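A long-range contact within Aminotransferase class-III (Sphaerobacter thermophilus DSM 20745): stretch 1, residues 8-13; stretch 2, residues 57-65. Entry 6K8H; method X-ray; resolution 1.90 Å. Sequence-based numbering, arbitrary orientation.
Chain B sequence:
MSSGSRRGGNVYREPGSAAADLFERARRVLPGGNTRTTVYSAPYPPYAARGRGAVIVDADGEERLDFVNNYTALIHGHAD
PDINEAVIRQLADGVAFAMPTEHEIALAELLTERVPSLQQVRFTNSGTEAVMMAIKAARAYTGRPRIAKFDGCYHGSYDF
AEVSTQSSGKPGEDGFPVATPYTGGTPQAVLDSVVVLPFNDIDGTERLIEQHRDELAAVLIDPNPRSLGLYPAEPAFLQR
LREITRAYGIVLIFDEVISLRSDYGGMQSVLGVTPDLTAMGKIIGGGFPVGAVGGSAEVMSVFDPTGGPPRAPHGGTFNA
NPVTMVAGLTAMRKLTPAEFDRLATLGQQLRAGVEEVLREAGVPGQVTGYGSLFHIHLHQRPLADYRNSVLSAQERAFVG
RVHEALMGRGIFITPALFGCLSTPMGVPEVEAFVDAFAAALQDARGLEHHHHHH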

ATOM      1  N   GLY B   8      25.883  -9.137  22.998  1.00 32.79           N
ATOM      2  CA  GLY B   8      27.023  -8.496  23.625  1.00 35.63           C
ATOM      3  C   GLY B   8      26.668  -7.199  24.335  1.00 31.42           C
ATOM      4  O   GLY B   8      27.505  -6.308  24.476  1.00 34.54           O
ATOM      5  N   GLY B   9      25.420  -7.095  24.783  1.00 26.09           N
ATOM      6  CA  GLY B   9      24.972  -5.949  25.548  1.00 19.67           C
ATOM      7  C   GLY B   9      24.741  -4.674  24.757  1.00 21.07           C
ATOM      8  O   GLY B   9      25.235  -3.616  25.148  1.00 19.65           O
ATOM      9  N   ASN B  10      23.970  -4.745  23.664  1.00 17.55           N
ATOM     10  CA  ASN B  10      23.523  -3.559  22.923  1.00 16.66           C
ATOM     11  C   ASN B  10      24.680  -2.665  22.468  1.00 14.93           C
ATOM     12  O   ASN B  10      24.707  -1.464  22.734  1.00 14.55           O
ATOM     13  CB  ASN B  10      22.525  -2.759  23.765  1.00 12.89           C
ATOM     14  CG  ASN B  10      21.231  -3.505  23.976  1.00 17.28           C
ATOM     15  OD1 ASN B  10      20.789  -4.245  23.097  1.00 16.09           O
ATOM     16  ND2 ASN B  10      20.622  -3.336  25.143  1.00 15.98           N
ATOM     17  N   VAL B  11      25.655  -3.249  21.771  1.00 17.18           N
ATOM     18  CA  VAL B  11      26.816  -2.442  21.410  1.00 18.28           C
ATOM     19  C   VAL B  11      26.464  -1.344  20.408  1.00 17.10           C
ATOM     20  O   VAL B  11      27.196  -0.349  20.310  1.00 13.75           O
ATOM     21  CB  VAL B  11      27.960  -3.331  20.877  1.00 18.55           C
ATOM     22  CG1 VAL B  11      28.280  -4.424  21.877  1.00 21.58           C
ATOM     23  CG2 VAL B  11      27.604  -3.938  19.539  1.00 20.69           C
ATOM     24  N   TYR B  12      25.331  -1.460  19.705  1.00 12.00           N
ATOM     25  CA  TYR B  12      24.962  -0.447  18.715  1.00 10.75           C
ATOM     26  C   TYR B  12      24.771   0.924  19.338  1.00 10.84           C
ATOM     27  O   TYR B  12      24.853   1.927  18.622  1.00 11.44           O
ATOM     28  CB  TYR B  12      23.679  -0.853  17.972  1.00 11.38           C
ATOM     29  CG  TYR B  12      22.392  -0.613  18.746  1.00  9.86           C
ATOM     30  CD1 TYR B  12      21.932  -1.529  19.690  1.00  8.07           C
ATOM     31  CD2 TYR B  12      21.631   0.521  18.520  1.00  9.61           C
ATOM     32  CE1 TYR B  12      20.751  -1.304  20.394  1.00  9.33           C
ATOM     33  CE2 TYR B  12      20.459   0.754  19.216  1.00  9.29           C
ATOM     34  CZ  TYR B  12      20.029  -0.152  20.161  1.00 10.44           C
ATOM     35  OH  TYR B  12      18.847   0.088  20.844  1.00 11.68           O
ATOM     36  N   ARG B  13      24.509   0.991  20.647  1.00 11.06           N
ATOM     37  CA  ARG B  13      24.336   2.266  21.335  1.00 11.19           C
ATOM     38  C   ARG B  13      25.649   3.009  21.571  1.00 14.77           C
ATOM     39  O   ARG B  13      25.613   4.184  21.954  1.00 16.78           O
ATOM     40  CB  ARG B  13      23.644   2.044  22.681  1.00 13.80           C
ATOM     41  CG  ARG B  13      22.265   1.397  22.617  1.00 12.92           C
ATOM     42  CD  ARG B  13      21.445   1.896  23.774  1.00 17.45           C
ATOM     43  NE  ARG B  13      20.061   1.424  23.825  1.00 12.81           N
ATOM     44  CZ  ARG B  13      19.009   2.122  23.403  1.00 16.53           C
ATOM     45  NH1 ARG B  13      19.167   3.321  22.854  1.00 15.25           N
ATOM     46  NH2 ARG B  13      17.788   1.622  23.535  1.00 16.12           N
ATOM     47  N   VAL B  57      20.481 -10.371  12.779  1.00  9.54           N
ATOM     48  CA  VAL B  57      21.849  -9.893  12.969  1.00 10.99           C
ATOM     49  C   VAL B  57      21.893  -8.418  12.595  1.00 10.96           C
ATOM     50  O   VAL B  57      21.537  -8.046  11.462  1.00 11.04           O
ATOM     51  CB  VAL B  57      22.846 -10.699  12.117  1.00 16.05           C
ATOM     52  CG1 VAL B  57      24.287 -10.235  12.361  1.00 14.18           C
ATOM     53  CG2 VAL B  57      22.701 -12.188  12.388  1.00 16.12           C
ATOM     54  N   ASP B  58      22.361  -7.584  13.531  1.00 10.03           N
ATOM     55  CA  ASP B  58      22.356  -6.153  13.289  1.00 10.89           C
ATOM     56  C   ASP B  58      23.686  -5.710  12.675  1.00 14.04           C
ATOM     57  O   ASP B  58      24.628  -6.497  12.519  1.00 12.69           O
ATOM     58  CB  ASP B  58      21.963  -5.372  14.573  1.00  8.66           C
ATOM     59  CG  ASP B  58      23.078  -5.218  15.624  1.00 15.35           C
ATOM     60  OD1 ASP B  58      24.271  -5.530  15.392  1.00 12.74           O
ATOM     61  OD2 ASP B  58      22.713  -4.758  16.741  1.00  9.96           O
ATOM     62  N   ALA B  59      23.722  -4.439  12.263  1.00 11.22           N
ATOM     63  CA  ALA B  59      24.842  -3.908  11.495  1.00 12.08           C
ATOM     64  C   ALA B  59      26.129  -3.894  12.307  1.00 17.02           C
ATOM     65  O   ALA B  59      27.214  -3.742  11.734  1.00 16.51           O
ATOM     66  CB  ALA B  59      24.506  -2.500  10.979  1.00 11.41           C
ATOM     67  N   ASP B  60      26.025  -4.042  13.628  1.00 12.84           N
ATOM     68  CA  ASP B  60      27.173  -4.154  14.512  1.00 16.51           C
ATOM     69  C   ASP B  60      27.517  -5.599  14.858  1.00 15.14           C
ATOM     70  O   ASP B  60      28.336  -5.831  15.752  1.00 16.20           O
ATOM     71  CB  ASP B  60      26.912  -3.361  15.790  1.00 14.73           C
ATOM     72  CG  ASP B  60      26.838  -1.873  15.534  1.00 15.68           C
ATOM     73  OD1 ASP B  60      27.910  -1.256  15.422  1.00 17.20           O
ATOM     74  OD2 ASP B  60      25.714  -1.331  15.413  1.00 16.19           O
ATOM     75  N   GLY B  61      26.920  -6.572  14.170  1.00 14.68           N
ATOM     76  CA  GLY B  61      27.252  -7.968  14.377  1.00 14.46           C
ATOM     77  C   GLY B  61      26.572  -8.641  15.555  1.00 14.56           C
ATOM     78  O   GLY B  61      26.833  -9.826  15.800  1.00 14.89           O
ATOM     79  N   GLU B  62      25.726  -7.931  16.301  1.00 10.57           N
ATOM     80  CA  GLU B  62      25.069  -8.513  17.468  1.00 11.81           C
ATOM     81  C   GLU B  62      23.876  -9.351  17.012  1.00 12.02           C
ATOM     82  O   GLU B  62      23.032  -8.876  16.250  1.00 14.20           O
ATOM     83  CB  GLU B  62      24.634  -7.403  18.428  1.00  9.81           C
ATOM     84  CG  GLU B  62      24.020  -7.874  19.764  1.00 14.53           C
ATOM     85  CD  GLU B  62      24.251  -6.861  20.887  1.00 17.35           C
ATOM     86  OE1 GLU B  62      25.074  -5.943  20.683  1.00 15.85           O
ATOM     87  OE2 GLU B  62      23.620  -6.976  21.966  1.00 18.18           O
ATOM     88  N   GLU B  63      23.814 -10.600  17.460  1.00  8.38           N
ATOM     89  CA  GLU B  63      22.754 -11.510  17.050  1.00 13.16           C
ATOM     90  C   GLU B  63      21.713 -11.659  18.147  1.00 10.38           C
ATOM     91  O   GLU B  63      22.050 -11.775  19.329  1.00 12.08           O
ATOM     92  CB  GLU B  63      23.326 -12.880  16.688  1.00 13.03           C
ATOM     93  CG  GLU B  63      24.596 -12.800  15.885  1.00 17.96           C
ATOM     94  CD  GLU B  63      24.961 -14.118  15.230  1.00 29.55           C
ATOM     95  OE1 GLU B  63      24.502 -15.178  15.719  1.00 31.22           O
ATOM     96  OE2 GLU B  63      25.699 -14.086  14.220  1.00 31.67           O
ATOM     97  N   ARG B  64      20.444 -11.670  17.756  1.00  8.89           N
ATOM     98  CA  ARG B  64      19.369 -11.853  18.720  1.00  9.07           C
ATOM     99  C   ARG B  64      18.345 -12.825  18.148  1.00 11.13           C
ATOM    100  O   ARG B  64      18.149 -12.896  16.933  1.00 10.83           O
ATOM    101  CB  ARG B  64      18.692 -10.517  19.073  1.00 11.55           C
ATOM    102  CG  ARG B  64      19.637  -9.406  19.557  1.00 10.33           C
ATOM    103  CD  ARG B  64      18.909  -8.050  19.676  1.00  9.09           C
ATOM    104  NE  ARG B  64      19.769  -7.014  20.270  1.00 10.38           N
ATOM    105  CZ  ARG B  64      20.563  -6.190  19.582  1.00 12.36           C
ATOM    106  NH1 ARG B  64      20.618  -6.257  18.255  1.00  8.63           N
ATOM    107  NH2 ARG B  64      21.297  -5.276  20.222  1.00 11.32           N
ATOM    108  N   LEU B  65      17.687 -13.573  19.027  1.00  9.41           N
ATOM    109  CA  LEU B  65      16.530 -14.352  18.595  1.00  9.38           C
ATOM    110  C   LEU B  65      15.375 -13.403  18.301  1.00  9.03           C
ATOM    111  O   LEU B  65      15.034 -12.552  19.131  1.00 11.53           O
ATOM    112  CB  LEU B  65      16.131 -15.360  19.671  1.00 12.34           C
ATOM    113  CG  LEU B  65      17.050 -16.573  19.839  1.00 14.92           C
ATOM    114  CD1 LEU B  65      16.616 -17.379  21.044  1.00 14.56           C
ATOM    115  CD2 LEU B  65      17.030 -17.431  18.575  1.00 12.12           C
TER
HETATM  116  O   HOH W   1      23.830  -4.255  19.207  1.00 14.32           O

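The contact is built around the carboxylate of E62, which accepts from the backbone N-H groups of G8, N10 and V11, the last at the start of a short 3-10 segment. E62 points toward this stretch with chi1 and chi2 both t, so its extended chain delivers both oxygens to the backbone. N10 N donates to E62 OE2 at 2.8 Å, and V11 N donates to E62 OE1 at 3.0 Å. A weak bond runs from G8 N to E62 OE2 at 3.3 Å. G9 N is equally near that oxygen, but its angle is poor and no bond forms. A buried carboxylate needs such partners, and a glutamate is long enough to reach them.

R64 adds the one side-chain to side-chain hydrogen bond across the contact. R64 NH2 donates to N10 OD1 at 3.1 Å, near the guanidinium plane. The CB of N10 points away, but its end comes back to meet the arginine. N10 ND2 and R64 NE are satisfied elsewhere in the structure.

D58 holds the second stretch in shape. D58 OD1 accepts from E62 N at 3.0 Å and, weakly, from D60 N at 2.9 Å. D58 OD2 forms a salt bridge with R64 NH1 at 3.0 Å. G61 N donates to D58 O at 2.8 Å within the type I turn from D58 to G61. G61 has a positive phi, which favours glycine.

Water 1 joins the two stretches. Water 1 accepts from Y12 N at 3.2 Å and from R64 NH2 at 2.9 Å. Water 1 donates to D58 OD2 at 2.8 Å and, weakly, to E62 OE1 at 2.6 Å. The Y12 backbone N-H is thus satisfied without touching a carboxylate directly.

Packing completes the contact. V11 CG2 lies 3.9 Å from D60 CB, and Y12 CB lies 3.3 Å from D60 OD2. Together the stretches bury 325 Å².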